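Local coordinates for Gp26 (PDB 4JZ5), which probably cleaves the glycan strands of Listeria peptidoglycan as the glycosyl hydrolase family 25 endolysin of phage P40, at residues E131-I136 with D162-D167. Residues are numbered along the deposited sequence; the frame is centred on the assembly and turned at random.
Sequences ECQRFI and DKVKHD
The side-chain amide of Q133 pairs with the backbone of K165. Its OE1 accepts the N-H of K165 (N to OE1 2.8 Å). Its NE2 donates to the carbonyl O of the same residue (NE2 to O 2.9 Å). Both bonds are nearly straight, 173° at each hydrogen, and each acceptor is met on a lone pair in its carbonyl plane. The two bonds fix the rotation of the amide. CG of Q133 is anti to the backbone N, and a bend at chi2 (69°) carries the amide across to the loop. NE2 also donates to D137.

Beside the amide lies the tight apolar part. CD1 of I136 meets CG1 of V164 at 3.7 Å and also touches CB of H166. CB of C132 touches CG2 of V164 at 4.0 Å. In the irregular (beta/alpha)5(beta)3 barrel of family 25, helix 128-143 packs outside the sheet, between strands 114-117 and 147-152 in the chain. The extended run 164-166 comes shortly before strand 169-172. L116 and L149, from those adjacent strands, add to the apolar layer, L116 against C132 and I136, L149 against V164 and H166.

The other side is wetter. One water donates to OE1 of Q133 (2.7 Å) and to O of K163 (2.9 Å), so OE1 is gripped by two donors. The aliphatic start of K165 passes OE1 of Q133, with CB 3.7 Å from it, while NZ of K165 lies away from the helix.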
ATOM      1  N   GLU A 131      11.032 -10.289 -11.020  1.00  5.72           N
ATOM      2  CA  GLU A 131      11.566  -9.818  -9.754  1.00  5.62           C
ATOM      3  C   GLU A 131      10.445  -9.426  -8.793  1.00  5.44           C
ATOM      4  O   GLU A 131      10.536  -9.709  -7.603  1.00  5.34           O
ATOM      5  CB  GLU A 131      12.568  -8.691  -9.972  1.00  6.52           C
ATOM      6  CG  GLU A 131      13.828  -9.153 -10.715  1.00  6.97           C
ATOM      7  CD  GLU A 131      14.579 -10.236  -9.980  1.00  6.57           C
ATOM      8  OE1 GLU A 131      14.752 -10.139  -8.760  1.00  7.29           O
ATOM      9  OE2 GLU A 131      14.992 -11.204 -10.644  1.00 11.22           O
ATOM     10  N   CYS A 132       9.377  -8.814  -9.299  1.00  4.93           N
ATOM     11  CA  CYS A 132       8.215  -8.565  -8.467  1.00  4.70           C
ATOM     12  C   CYS A 132       7.681  -9.882  -7.915  1.00  4.68           C
ATOM     13  O   CYS A 132       7.301  -9.956  -6.756  1.00  4.98           O
ATOM     14  CB  CYS A 132       7.120  -7.845  -9.255  1.00  5.33           C
ATOM     15  SG  CYS A 132       7.452  -6.098  -9.520  1.00  5.63           S
ATOM     16  N   GLN A 133       7.630 -10.913  -8.756  1.00  5.09           N
ATOM     17  CA  GLN A 133       7.139 -12.210  -8.310  1.00  5.39           C
ATOM     18  C   GLN A 133       8.018 -12.797  -7.203  1.00  5.61           C
ATOM     19  O   GLN A 133       7.495 -13.337  -6.219  1.00  5.68           O
ATOM     20  CB  GLN A 133       7.043 -13.200  -9.472  1.00  5.51           C
ATOM     21  CG  GLN A 133       6.221 -14.423  -9.099  1.00  5.52           C
ATOM     22  CD  GLN A 133       4.773 -14.061  -8.943  1.00  5.52           C
ATOM     23  OE1 GLN A 133       4.142 -13.643  -9.914  1.00  6.85           O
ATOM     24  NE2 GLN A 133       4.257 -14.104  -7.726  1.00  6.55           N
ATOM     25  N   ARG A 134       9.336 -12.707  -7.366  1.00  5.59           N
ATOM     26  CA  ARG A 134      10.248 -13.191  -6.335  1.00  5.70           C
ATOM     27  C   ARG A 134      10.000 -12.480  -5.012  1.00  5.35           C
ATOM     28  O   ARG A 134       9.989 -13.126  -3.953  1.00  5.93           O
ATOM     29  CB  ARG A 134      11.704 -13.031  -6.766  1.00  6.39           C
ATOM     30  CG  ARG A 134      12.082 -13.886  -7.968  1.00  6.91           C
ATOM     31  CD  ARG A 134      13.534 -13.640  -8.363  1.00  7.49           C
ATOM     32  NE  ARG A 134      14.449 -14.133  -7.339  1.00  9.38           N
ATOM     33  CZ  ARG A 134      15.416 -13.438  -6.754  1.00  8.55           C
ATOM     34  NH1 ARG A 134      15.665 -12.180  -7.073  1.00  9.02           N
ATOM     35  NH2 ARG A 134      16.146 -14.036  -5.824  1.00 10.25           N
ATOM     36  N   PHE A 135       9.821 -11.169  -5.059  1.00  5.05           N
ATOM     37  CA  PHE A 135       9.541 -10.400  -3.853  1.00  5.32           C
ATOM     38  C   PHE A 135       8.257 -10.870  -3.174  1.00  4.72           C
ATOM     39  O   PHE A 135       8.243 -11.152  -1.977  1.00  5.18           O
ATOM     40  CB  PHE A 135       9.451  -8.916  -4.232  1.00  4.88           C
ATOM     41  CG  PHE A 135       9.132  -7.993  -3.077  1.00  4.55           C
ATOM     42  CD1 PHE A 135       7.842  -7.877  -2.588  1.00  4.81           C
ATOM     43  CD2 PHE A 135      10.133  -7.223  -2.496  1.00  5.25           C
ATOM     44  CE1 PHE A 135       7.556  -7.032  -1.529  1.00  4.98           C
ATOM     45  CE2 PHE A 135       9.851  -6.366  -1.442  1.00  5.32           C
ATOM     46  CZ  PHE A 135       8.558  -6.278  -0.960  1.00  5.48           C
ATOM     47  N   ILE A 136       7.184 -10.934  -3.943  1.00  4.59           N
ATOM     48  CA  ILE A 136       5.871 -11.282  -3.418  1.00  5.25           C
ATOM     49  C   ILE A 136       5.857 -12.712  -2.877  1.00  5.44           C
ATOM     50  O   ILE A 136       5.354 -12.948  -1.774  1.00  5.66           O
ATOM     51  CB  ILE A 136       4.810 -11.050  -4.504  1.00  5.11           C
ATOM     52  CG1 ILE A 136       4.649  -9.536  -4.736  1.00  5.39           C
ATOM     53  CG2 ILE A 136       3.486 -11.730  -4.153  1.00  6.11           C
ATOM     54  CD1 ILE A 136       3.853  -9.188  -5.964  1.00  8.12           C
ATOM     55  N   ASP A 162       0.350  -7.318 -15.248  1.00  8.02           N
ATOM     56  CA  ASP A 162      -0.717  -8.316 -15.262  1.00  9.15           C
ATOM     57  C   ASP A 162      -0.174  -9.739 -15.090  1.00  9.55           C
ATOM     58  O   ASP A 162      -0.901 -10.636 -14.645  1.00 11.34           O
ATOM     59  CB  ASP A 162      -1.535  -8.248 -16.558  1.00 11.39           C
ATOM     60  CG  ASP A 162      -2.535  -7.104 -16.571  1.00 11.10           C
ATOM     61  OD1 ASP A 162      -2.821  -6.545 -15.505  1.00 10.12           O
ATOM     62  OD2 ASP A 162      -3.067  -6.803 -17.669  1.00 13.43           O
ATOM     63  N   LYS A 163       1.088  -9.955 -15.459  1.00  8.54           N
ATOM     64  CA  LYS A 163       1.682 -11.285 -15.375  1.00  8.58           C
ATOM     65  C   LYS A 163       2.142 -11.669 -13.971  1.00  7.68           C
ATOM     66  O   LYS A 163       2.487 -12.824 -13.738  1.00  9.36           O
ATOM     67  CB  LYS A 163       2.852 -11.386 -16.337  1.00  8.63           C
ATOM     68  CG  LYS A 163       2.427 -11.282 -17.791  1.00 10.56           C
ATOM     69  CD  LYS A 163       3.612 -11.392 -18.717  1.00 12.98           C
ATOM     70  CE  LYS A 163       3.188 -11.351 -20.171  1.00 18.79           C
ATOM     71  NZ  LYS A 163       4.340 -11.606 -21.081  1.00 28.65           N
ATOM     72  N   VAL A 164       2.159 -10.722 -13.041  1.00  7.30           N
ATOM     73  CA  VAL A 164       2.493 -11.034 -11.655  1.00  6.42           C
ATOM     74  C   VAL A 164       1.294 -11.671 -10.962  1.00  6.66           C
ATOM     75  O   VAL A 164       0.167 -11.217 -11.137  1.00  7.17           O
ATOM     76  CB  VAL A 164       2.939  -9.770 -10.899  1.00  6.56           C
ATOM     77  CG1 VAL A 164       3.343 -10.108  -9.477  1.00  6.69           C
ATOM     78  CG2 VAL A 164       4.104  -9.098 -11.614  1.00  6.69           C
ATOM     79  N   LYS A 165       1.539 -12.733 -10.201  1.00  6.65           N
ATOM     80  CA  LYS A 165       0.499 -13.393  -9.415  1.00  6.85           C
ATOM     81  C   LYS A 165       0.543 -12.883  -7.991  1.00  5.65           C
ATOM     82  O   LYS A 165       1.579 -12.976  -7.322  1.00  7.36           O
ATOM     83  CB  LYS A 165       0.729 -14.897  -9.426  1.00  8.04           C
ATOM     84  CG  LYS A 165       0.708 -15.488 -10.812  1.00 14.49           C
ATOM     85  CD  LYS A 165       1.090 -16.961 -10.786  1.00 19.29           C
ATOM     86  CE  LYS A 165       0.885 -17.625 -12.142  1.00 25.32           C
ATOM     87  NZ  LYS A 165       1.742 -17.027 -13.197  1.00 33.36           N
ATOM     88  N   HIS A 166      -0.561 -12.319  -7.526  1.00  6.33           N
ATOM     89  CA  HIS A 166      -0.602 -11.710  -6.198  1.00  5.70           C
ATOM     90  C   HIS A 166      -2.060 -11.569  -5.788  1.00  6.18           C
ATOM     91  O   HIS A 166      -2.969 -11.972  -6.517  1.00  7.19           O
ATOM     92  CB  HIS A 166       0.081 -10.344  -6.206  1.00  5.51           C
ATOM     93  CG  HIS A 166      -0.563  -9.402  -7.151  1.00  5.60           C
ATOM     94  ND1 HIS A 166      -1.667  -8.662  -6.810  1.00  6.16           N
ATOM     95  CD2 HIS A 166      -0.340  -9.184  -8.464  1.00  6.04           C
ATOM     96  CE1 HIS A 166      -2.077  -7.999  -7.871  1.00  5.50           C
ATOM     97  NE2 HIS A 166      -1.282  -8.285  -8.886  1.00  6.18           N
ATOM     98  N   ASP A 167      -2.280 -10.978  -4.622  1.00  5.03           N
ATOM     99  CA  ASP A 167      -3.582 -11.026  -3.989  1.00  5.44           C
ATOM    100  C   ASP A 167      -4.469  -9.794  -4.143  1.00  5.79           C
ATOM    101  O   ASP A 167      -5.617  -9.835  -3.684  1.00  7.10           O
ATOM    102  CB  ASP A 167      -3.396 -11.320  -2.499  1.00  6.40           C
ATOM    103  CG  ASP A 167      -2.753 -12.657  -2.265  1.00  6.12           C
ATOM    104  OD1 ASP A 167      -3.275 -13.645  -2.833  1.00  9.18           O
ATOM    105  OD2 ASP A 167      -1.737 -12.732  -1.563  1.00  6.95           O
TER
HETATM  106  O   HOH W   1       4.712 -14.116 -12.482  1.00 10.77           O